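Local coordinates for 5' nucleotidase family protein (Staphylococcus aureus subsp. aureus, PDB 4Q7F) that is a 5' nucleotidase family protein with a calcineurin-like phosphoesterase domain that holds a manganese and a magnesium ion side by side, at residues 24-29 with 244-249; 68-72 with 204-208; 102-107 with 128-132. All coordinates share one frame; numbering follows the deposited sequence.

Contact 1 of 3, residues 24-29 with 244-249; sequences VVSDVH and ITGHQH. With MN (manganese (II) ion), chain C; MG (magnesium ion), chain B.
Asp27 uses its two carboxylate oxygens for different jobs across this contact. OD2 binds the manganese ion. OD1 takes the backbone amide of the 244-249 loop: His247 N donates to Asp27 OD1 at 2.9 Å, on the syn side of the carboxylate, with a fairly straight N-H angle of 157°. Ser26 OG donates to the same Asp27 OD1 at 2.6 Å, from the anti side and the other face of the plane. A water also donates to OD1. These bonds fix the rotation of the carboxylate.

His29 NE2 and His249 NE2 both bind manganese, at 2.3 and 2.4 Å. Their rings meet rim to rim, with planes 69° apart. His29 ND1 is hydrogen-bonded to Gln75 O, which fixes the turn of its ring. With CG anti to the carbonyl carbon (chi1 -59°), the end of His249 comes nearer the 24-29 segment and reaches the metal. Asp72 also binds manganese. The CB of His247 points away from the 24-29 segment, and its ring binds magnesium through ND1. Its NE2 is hydrogen-bonded to Glu226 OE1. Gly246 lets the loop come close, with its CA 3.5 Å from Ser26 OG. Farther back, Val24 CG2 packs on Ile244 CG2 at 3.8 Å.

Two loops at strand ends bring four metal ligands together. Manganese would probably draw the negative charge of Asp27 toward OD2, while the N-H and O-H donors hold OD1.

Contact 2 of 3, residues 68-72 with 204-208; sequences IDNGD and VCYHG. With MG (magnesium ion), chain B; MN (manganese (II) ion), chain C.
The His207 ring is held at two points of its edge, both in its plane: Asn70 O at ND1 and the magnesium ion at NE2. One face of the Tyr206 ring carries Gly208 CA. His207 ND1 donates to Asn70 O at 2.6 Å with an N-H angle of 167°, on a lone pair of the carbonyl. This second-shell bond fixes the ring's rotation and is consistent with a proton on ND1, leaving NE2 for the metal. His207 NE2 binds magnesium at 2.6 Å. The Asp72 side chain crosses His207 at about a right angle, with carboxylate and ring planes 58° apart. Asp72 OD2 bridges manganese at 2.2 Å and magnesium at 2.3 Å. Outside the contact, Asp72 has His110 as a polar partner.

Asn70 ND2 donates to Tyr206 O at 3.1 Å, from well above the carbonyl plane. With CG anti to the backbone N (chi1 -167°), the amide reaches across to strand 201-207. Asn70 OD1 is hydrogen-bonded to Thr106 OG1.

Gly71 N closes an Asx turn onto Asp69 OD1. Loops at the ends of strands from two facing sheets, joined by a bridging aspartate, are typical of the calcineurin-like two-metal site.

Contact 3 of 3, residues 102-107 with 128-132; sequences FDFGTL and YPVLC
The two segments run nearly side by side, with end-to-end directions 26° apart, and a single beta bridge joins Gly105 to Val130. This bridge adds the 128-132 loop to the outer side of strand 104-105, at the rim of a mixed sheet in the calcineurin-like phosphoesterase domain. The chain returns to this edge through helix 116-125. Gly105 N donates to Pro129 O at 3.1 Å, and Leu131 N donates to Gly105 O at 2.6 Å. Gly105 therefore uses N and O on residues either side of Val130. Two CA-H...O contacts back up the pair, from Phe104 CA to Pro129 O and from Val130 CA to Gly105 O.

Tyr128 fills the start of the contact. Its CG lies between the backbone N and the carbonyl carbon (chi1 55°), and this brings the ring against Phe102 CB and the backbone of residues 103-105. Phe102 CB lies over one face of that ring, 3.9 Å from its centroid, in a CH-pi contact. The Phe102 ring itself leads off toward Tyr97 and Lys67, and it meets the Tyr128 ring only obliquely, with planes 35° apart. Pro129 places CD against Asp103 O at 3.4 Å and CG near Phe104 CB.

On from the bridge, the Phe104 ring touches Leu131 with CD1, and the two side chains cross at a slant. Thr106 points away overall, but its CG2 still lies against Leu131 O. Leu107 crosses Val130 at about a right angle, its CG 3.7 Å from Val130 CG1, while Leu107 CD1 reaches Cys132 CB at 3.9 Å. Beyond the direct bonds, a water spans the gap between the backbones. It accepts from Leu107 N at 2.9 Å and donates to Leu131 O at 2.7 Å.

How the contacts relate
All three contacts lie in the calcineurin-like phosphoesterase domain. The ends of contact 1 enclose contact 2 along the chain, and contact 2 encloses contact 3. Strands 19-25, 65-69 and 104-105 are neighbours in one parallel part of a sheet and supply the first segment of each contact. Strands 201-207 and 242-244 lie together in the second sheet. Centres of contacts 1 and 2 are about 6 Å apart, and both reach both metals and two shared waters. The centre of contact 3 is about 8 Å from that of contact 2 and about 13 Å from that of contact 1. Its Thr106 links to Asn70, so the sheet edge is tied to the loop behind the metal site.

Contact 1 of 3, residues 24-29 with 244-249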
loop_
_atom_site.group_PDB
_atom_site.type_symbol
_atom_site.label_atom_id
_atom_site.label_comp_id
_atom_site.label_asym_id
_atom_site.label_seq_id
_atom_site.Cartn_x
_atom_site.Cartn_y
_atom_site.Cartn_z
ATOM N N VAL A 24 5.146 7.537 16.600
ATOM C CA VAL A 24 4.339 6.789 15.689
ATOM C C VAL A 24 5.132 6.208 14.537
ATOM O O VAL A 24 6.035 6.846 14.011
ATOM C CB VAL A 24 3.149 7.644 15.147
ATOM C CG1 VAL A 24 3.630 8.982 14.608
ATOM C CG2 VAL A 24 2.365 6.878 14.074
ATOM N N VAL A 25 4.813 4.951 14.226
ATOM C CA VAL A 25 5.290 4.276 13.026
ATOM C C VAL A 25 4.031 4.049 12.197
ATOM O O VAL A 25 2.904 3.922 12.741
ATOM C CB VAL A 25 6.041 2.957 13.287
ATOM C CG1 VAL A 25 7.384 3.249 13.922
ATOM C CG2 VAL A 25 5.238 1.995 14.154
ATOM N N SER A 26 4.191 4.050 10.882
ATOM C CA SER A 26 3.061 3.828 9.993
ATOM C C SER A 26 3.547 3.079 8.782
ATOM O O SER A 26 4.709 3.220 8.376
ATOM C CB SER A 26 2.426 5.153 9.544
ATOM O OG SER A 26 1.219 4.944 8.816
ATOM N N ASP A 27 2.660 2.265 8.220
ATOM C CA ASP A 27 2.971 1.498 7.028
ATOM C C ASP A 27 4.283 0.715 7.152
ATOM O O ASP A 27 5.143 0.751 6.278
ATOM C CB ASP A 27 2.953 2.433 5.805
ATOM C CG ASP A 27 1.613 3.172 5.641
ATOM O OD1 ASP A 27 1.359 4.197 6.325
ATOM O OD2 ASP A 27 0.828 2.794 4.741
ATOM N N VAL A 28 4.439 0.034 8.290
ATOM C CA VAL A 28 5.595 -0.795 8.534
ATOM C C VAL A 28 5.624 -1.944 7.529
ATOM O O VAL A 28 6.709 -2.372 7.063
ATOM C CB VAL A 28 5.603 -1.298 9.967
ATOM C CG1 VAL A 28 6.802 -2.215 10.184
ATOM C CG2 VAL A 28 5.658 -0.081 10.876
ATOM N N HIS A 29 4.418 -2.411 7.197
ATOM C CA HIS A 29 4.187 -3.398 6.154
ATOM C C HIS A 29 4.891 -4.725 6.327
ATOM O O HIS A 29 5.279 -5.361 5.348
ATOM C CB HIS A 29 4.500 -2.796 4.774
ATOM C CG HIS A 29 3.375 -1.998 4.192
ATOM N ND1 HIS A 29 2.187 -2.576 3.814
ATOM C CD2 HIS A 29 3.277 -0.688 3.860
ATOM C CE1 HIS A 29 1.394 -1.657 3.290
ATOM N NE2 HIS A 29 2.029 -0.502 3.310
ATOM N N ILE A 244 -2.121 12.617 13.044
ATOM C CA ILE A 244 -1.266 11.526 12.602
ATOM C C ILE A 244 -1.866 10.923 11.351
ATOM O O ILE A 244 -3.064 10.628 11.312
ATOM C CB ILE A 244 -1.079 10.493 13.751
ATOM C CG1 ILE A 244 -0.146 11.106 14.791
ATOM C CG2 ILE A 244 -0.512 9.159 13.263
ATOM C CD1 ILE A 244 0.042 10.276 16.067
ATOM N N THR A 245 -1.033 10.786 10.320
ATOM C CA THR A 245 -1.453 10.260 9.033
ATOM C C THR A 245 -0.527 9.155 8.513
ATOM O O THR A 245 0.513 8.874 9.091
ATOM C CB THR A 245 -1.546 11.388 7.985
ATOM O OG1 THR A 245 -0.259 11.966 7.758
ATOM C CG2 THR A 245 -2.511 12.440 8.431
ATOM N N GLY A 246 -0.914 8.533 7.405
ATOM C CA GLY A 246 -0.128 7.447 6.812
ATOM C C GLY A 246 -0.634 7.204 5.408
ATOM O O GLY A 246 -1.047 8.153 4.728
ATOM N N HIS A 247 -0.582 5.939 4.973
ATOM C CA HIS A 247 -1.135 5.482 3.695
ATOM C C HIS A 247 -0.420 5.892 2.432
ATOM O O HIS A 247 -0.275 5.075 1.519
ATOM C CB HIS A 247 -2.615 5.906 3.587
ATOM C CG HIS A 247 -3.297 5.449 2.341
ATOM N ND1 HIS A 247 -3.484 4.117 2.047
ATOM C CD2 HIS A 247 -3.877 6.141 1.330
ATOM C CE1 HIS A 247 -4.136 4.005 0.910
ATOM N NE2 HIS A 247 -4.385 5.218 0.451
ATOM N N GLN A 248 -0.007 7.155 2.358
ATOM C CA GLN A 248 0.671 7.647 1.181
ATOM C C GLN A 248 2.175 7.407 1.233
ATOM O O GLN A 248 2.845 7.616 0.229
ATOM C CB GLN A 248 0.371 9.131 0.986
ATOM C CG GLN A 248 -1.088 9.448 0.655
ATOM C CD GLN A 248 -1.324 10.958 0.576
ATOM O OE1 GLN A 248 -0.858 11.705 1.433
ATOM N NE2 GLN A 248 -2.027 11.406 -0.452
ATOM N N HIS A 249 2.710 6.981 2.397
ATOM C CA HIS A 249 4.143 6.701 2.544
ATOM C C HIS A 249 5.015 7.952 2.380
ATOM O O HIS A 249 6.190 7.872 2.000
ATOM C CB HIS A 249 4.583 5.653 1.540
ATOM C CG HIS A 249 3.862 4.355 1.657
ATOM N ND1 HIS A 249 4.243 3.236 0.956
ATOM C CD2 HIS A 249 2.846 3.967 2.459
ATOM C CE1 HIS A 249 3.446 2.230 1.272
ATOM N NE2 HIS A 249 2.618 2.638 2.210
HETATM MN MN MN C . 0.807 1.383 3.060
HETATM MG MG MG B . -2.481 2.072 3.100
HETATM O O HOH W 1 2.727 6.579 5.499
HETATM O O HOH W 2 -0.682 2.366 1.667
HETATM O O HOH W 3 0.671 0.374 0.841
#

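Contact 2 of 3, residues 68-72 with 204-208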
loop_
_atom_site.group_PDB
_atom_site.type_symbol
_atom_site.label_atom_id
_atom_site.label_comp_id
_atom_site.label_asym_id
_atom_site.label_seq_id
_atom_site.Cartn_x
_atom_site.Cartn_y
_atom_site.Cartn_z
ATOM N N ILE A 68 2.581 4.299 19.005
ATOM C CA ILE A 68 1.471 4.063 18.097
ATOM C C ILE A 68 1.859 3.457 16.760
ATOM O O ILE A 68 2.886 3.815 16.195
ATOM C CB ILE A 68 0.833 5.435 17.756
ATOM C CG1 ILE A 68 0.435 6.156 19.045
ATOM C CG2 ILE A 68 -0.335 5.296 16.772
ATOM C CD1 ILE A 68 0.013 7.597 18.889
ATOM N N ASP A 69 1.077 2.484 16.313
ATOM C CA ASP A 69 1.189 1.947 14.937
ATOM C C ASP A 69 -0.019 2.465 14.167
ATOM O O ASP A 69 -1.163 2.240 14.562
ATOM C CB ASP A 69 1.263 0.427 14.859
ATOM C CG ASP A 69 1.382 -0.053 13.405
ATOM O OD1 ASP A 69 0.338 -0.033 12.725
ATOM O OD2 ASP A 69 2.506 -0.420 12.949
ATOM N N ASN A 70 0.213 3.134 13.047
ATOM C CA ASN A 70 -0.891 3.758 12.308
ATOM C C ASN A 70 -1.366 3.024 11.060
ATOM O O ASN A 70 -1.835 3.663 10.072
ATOM C CB ASN A 70 -0.546 5.226 11.971
ATOM C CG ASN A 70 -1.765 6.016 11.479
ATOM O OD1 ASN A 70 -2.872 5.897 12.040
ATOM N ND2 ASN A 70 -1.578 6.815 10.433
ATOM N N GLY A 71 -1.276 1.690 11.071
ATOM C CA GLY A 71 -1.827 0.903 9.959
ATOM C C GLY A 71 -0.886 0.359 8.905
ATOM O O GLY A 71 0.242 0.815 8.748
ATOM N N ASP A 72 -1.390 -0.620 8.164
ATOM C CA ASP A 72 -0.625 -1.301 7.113
ATOM C C ASP A 72 0.534 -2.021 7.743
ATOM O O ASP A 72 1.701 -1.826 7.364
ATOM C CB ASP A 72 -0.182 -0.356 5.982
ATOM C CG ASP A 72 -1.275 -0.145 4.931
ATOM O OD1 ASP A 72 -2.409 -0.652 5.127
ATOM O OD2 ASP A 72 -1.001 0.536 3.916
ATOM N N VAL A 204 -5.836 12.820 16.330
ATOM C CA VAL A 204 -6.463 12.064 15.279
ATOM C C VAL A 204 -5.421 11.151 14.638
ATOM O O VAL A 204 -4.368 11.637 14.184
ATOM C CB VAL A 204 -7.020 12.983 14.170
ATOM C CG1 VAL A 204 -7.569 12.135 13.038
ATOM C CG2 VAL A 204 -8.096 13.909 14.720
ATOM N N CYS A 205 -5.686 9.847 14.618
ATOM C CA CYS A 205 -4.795 8.894 13.944
ATOM C C CYS A 205 -5.561 8.360 12.753
ATOM O O CYS A 205 -6.423 7.490 12.876
ATOM C CB CYS A 205 -4.338 7.747 14.828
ATOM S SG CYS A 205 -3.333 8.249 16.231
ATOM N N TYR A 206 -5.225 8.902 11.592
ATOM C CA TYR A 206 -5.894 8.586 10.352
ATOM C C TYR A 206 -5.009 7.814 9.410
ATOM O O TYR A 206 -3.959 8.304 9.012
ATOM C CB TYR A 206 -6.300 9.919 9.722
ATOM C CG TYR A 206 -6.883 9.873 8.325
ATOM C CD1 TYR A 206 -7.892 8.975 7.982
ATOM C CD2 TYR A 206 -6.493 10.812 7.377
ATOM C CE1 TYR A 206 -8.453 8.988 6.710
ATOM C CE2 TYR A 206 -7.040 10.829 6.115
ATOM C CZ TYR A 206 -8.020 9.921 5.783
ATOM O OH TYR A 206 -8.552 9.963 4.522
ATOM N N HIS A 207 -5.395 6.582 9.082
ATOM C CA HIS A 207 -4.644 5.860 8.110
ATOM C C HIS A 207 -5.142 6.347 6.747
ATOM O O HIS A 207 -5.991 5.731 6.148
ATOM C CB HIS A 207 -4.801 4.367 8.181
ATOM C CG HIS A 207 -3.879 3.681 7.236
ATOM N ND1 HIS A 207 -2.589 3.365 7.576
ATOM C CD2 HIS A 207 -4.007 3.379 5.924
ATOM C CE1 HIS A 207 -1.980 2.826 6.540
ATOM N NE2 HIS A 207 -2.816 2.827 5.526
ATOM N N GLY A 208 -4.625 7.494 6.334
ATOM C CA GLY A 208 -4.973 8.135 5.086
ATOM C C GLY A 208 -4.060 9.344 5.022
ATOM O O GLY A 208 -3.337 9.636 6.006
HETATM MG MG MG B . -2.481 2.072 3.100
HETATM MN MN MN C . 0.807 1.383 3.060
HETATM O O HOH W 2 -0.682 2.366 1.667
HETATM O O HOH W 3 0.671 0.374 0.841
#

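Contact 3 of 3, residues 102-107 with 128-132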
loop_
_atom_site.group_PDB
_atom_site.type_symbol
_atom_site.label_atom_id
_atom_site.label_comp_id
_atom_site.label_asym_id
_atom_site.label_seq_id
_atom_site.Cartn_x
_atom_site.Cartn_y
_atom_site.Cartn_z
ATOM N N PHE A 102 3.263 -1.455 22.695
ATOM C CA PHE A 102 2.581 -0.326 22.089
ATOM C C PHE A 102 1.341 -0.010 22.919
ATOM O O PHE A 102 0.898 -0.825 23.741
ATOM C CB PHE A 102 2.131 -0.636 20.666
ATOM C CG PHE A 102 3.198 -0.484 19.643
ATOM C CD1 PHE A 102 4.208 -1.429 19.527
ATOM C CD2 PHE A 102 3.155 0.574 18.731
ATOM C CE1 PHE A 102 5.192 -1.294 18.559
ATOM C CE2 PHE A 102 4.117 0.711 17.771
ATOM C CZ PHE A 102 5.137 -0.222 17.668
ATOM N N ASP A 103 0.775 1.162 22.676
ATOM C CA ASP A 103 -0.383 1.623 23.408
ATOM C C ASP A 103 -1.629 1.475 22.591
ATOM O O ASP A 103 -2.684 1.088 23.107
ATOM C CB ASP A 103 -0.140 3.062 23.871
ATOM C CG ASP A 103 1.004 3.140 24.882
ATOM O OD1 ASP A 103 0.845 2.580 26.005
ATOM O OD2 ASP A 103 2.062 3.732 24.549
ATOM N N PHE A 104 -1.517 1.744 21.293
ATOM C CA PHE A 104 -2.636 1.561 20.441
ATOM C C PHE A 104 -2.225 1.701 18.988
ATOM O O PHE A 104 -1.066 2.052 18.657
ATOM C CB PHE A 104 -3.795 2.509 20.780
ATOM C CG PHE A 104 -3.449 3.960 20.707
ATOM C CD1 PHE A 104 -3.528 4.640 19.512
ATOM C CD2 PHE A 104 -3.080 4.649 21.847
ATOM C CE1 PHE A 104 -3.210 5.988 19.446
ATOM C CE2 PHE A 104 -2.762 5.990 21.797
ATOM C CZ PHE A 104 -2.836 6.661 20.589
ATOM N N GLY A 105 -3.167 1.336 18.143
ATOM C CA GLY A 105 -2.989 1.419 16.694
ATOM C C GLY A 105 -4.272 1.655 15.938
ATOM O O GLY A 105 -5.350 1.854 16.535
ATOM N N THR A 106 -4.136 1.674 14.610
ATOM C CA THR A 106 -5.223 1.859 13.697
ATOM C C THR A 106 -5.153 0.804 12.571
ATOM O O THR A 106 -4.143 0.072 12.423
ATOM C CB THR A 106 -5.169 3.251 13.027
ATOM O OG1 THR A 106 -3.958 3.378 12.285
ATOM C CG2 THR A 106 -5.266 4.353 14.071
ATOM N N LEU A 107 -6.216 0.753 11.776
ATOM C CA LEU A 107 -6.313 -0.169 10.670
ATOM C C LEU A 107 -6.011 0.526 9.384
ATOM O O LEU A 107 -6.502 1.632 9.130
ATOM C CB LEU A 107 -7.729 -0.734 10.549
ATOM C CG LEU A 107 -8.256 -1.657 11.629
ATOM C CD1 LEU A 107 -9.715 -1.932 11.349
ATOM C CD2 LEU A 107 -7.445 -2.945 11.687
ATOM N N TYR A 128 -2.822 -4.654 22.698
ATOM C CA TYR A 128 -3.233 -3.267 22.771
ATOM C C TYR A 128 -4.401 -3.102 21.799
ATOM O O TYR A 128 -4.541 -3.891 20.884
ATOM C CB TYR A 128 -2.091 -2.319 22.398
ATOM C CG TYR A 128 -1.492 -2.601 21.040
ATOM C CD1 TYR A 128 -2.048 -2.070 19.879
ATOM C CD2 TYR A 128 -0.387 -3.410 20.922
ATOM C CE1 TYR A 128 -1.504 -2.334 18.640
ATOM C CE2 TYR A 128 0.164 -3.688 19.694
ATOM C CZ TYR A 128 -0.400 -3.142 18.557
ATOM O OH TYR A 128 0.168 -3.428 17.362
ATOM N N PRO A 129 -5.240 -2.077 22.002
ATOM C CA PRO A 129 -6.391 -1.866 21.142
ATOM C C PRO A 129 -6.089 -1.243 19.799
ATOM O O PRO A 129 -5.168 -0.443 19.667
ATOM C CB PRO A 129 -7.251 -0.882 21.937
ATOM C CG PRO A 129 -6.288 -0.143 22.777
ATOM C CD PRO A 129 -5.268 -1.186 23.176
ATOM N N VAL A 130 -6.889 -1.612 18.808
ATOM C CA VAL A 130 -6.788 -1.023 17.474
ATOM C C VAL A 130 -8.037 -0.159 17.331
ATOM O O VAL A 130 -9.158 -0.650 17.465
ATOM C CB VAL A 130 -6.653 -2.092 16.383
ATOM C CG1 VAL A 130 -6.791 -1.462 14.994
ATOM C CG2 VAL A 130 -5.303 -2.787 16.510
ATOM N N LEU A 131 -7.840 1.135 17.085
ATOM C CA LEU A 131 -8.953 2.077 17.067
ATOM C C LEU A 131 -9.385 2.409 15.646
ATOM O O LEU A 131 -8.573 2.869 14.852
ATOM C CB LEU A 131 -8.556 3.357 17.804
ATOM C CG LEU A 131 -8.159 3.169 19.283
ATOM C CD1 LEU A 131 -7.609 4.478 19.835
ATOM C CD2 LEU A 131 -9.330 2.692 20.124
ATOM N N CYS A 132 -10.654 2.145 15.340
ATOM C CA CYS A 132 -11.226 2.459 14.008
ATOM C C CYS A 132 -12.677 2.869 14.181
ATOM O O CYS A 132 -13.552 2.021 14.356
ATOM C CB CYS A 132 -11.128 1.271 13.074
ATOM S SG CYS A 132 -11.751 1.666 11.423
HETATM O O HOH W 4 -8.442 2.620 12.199
#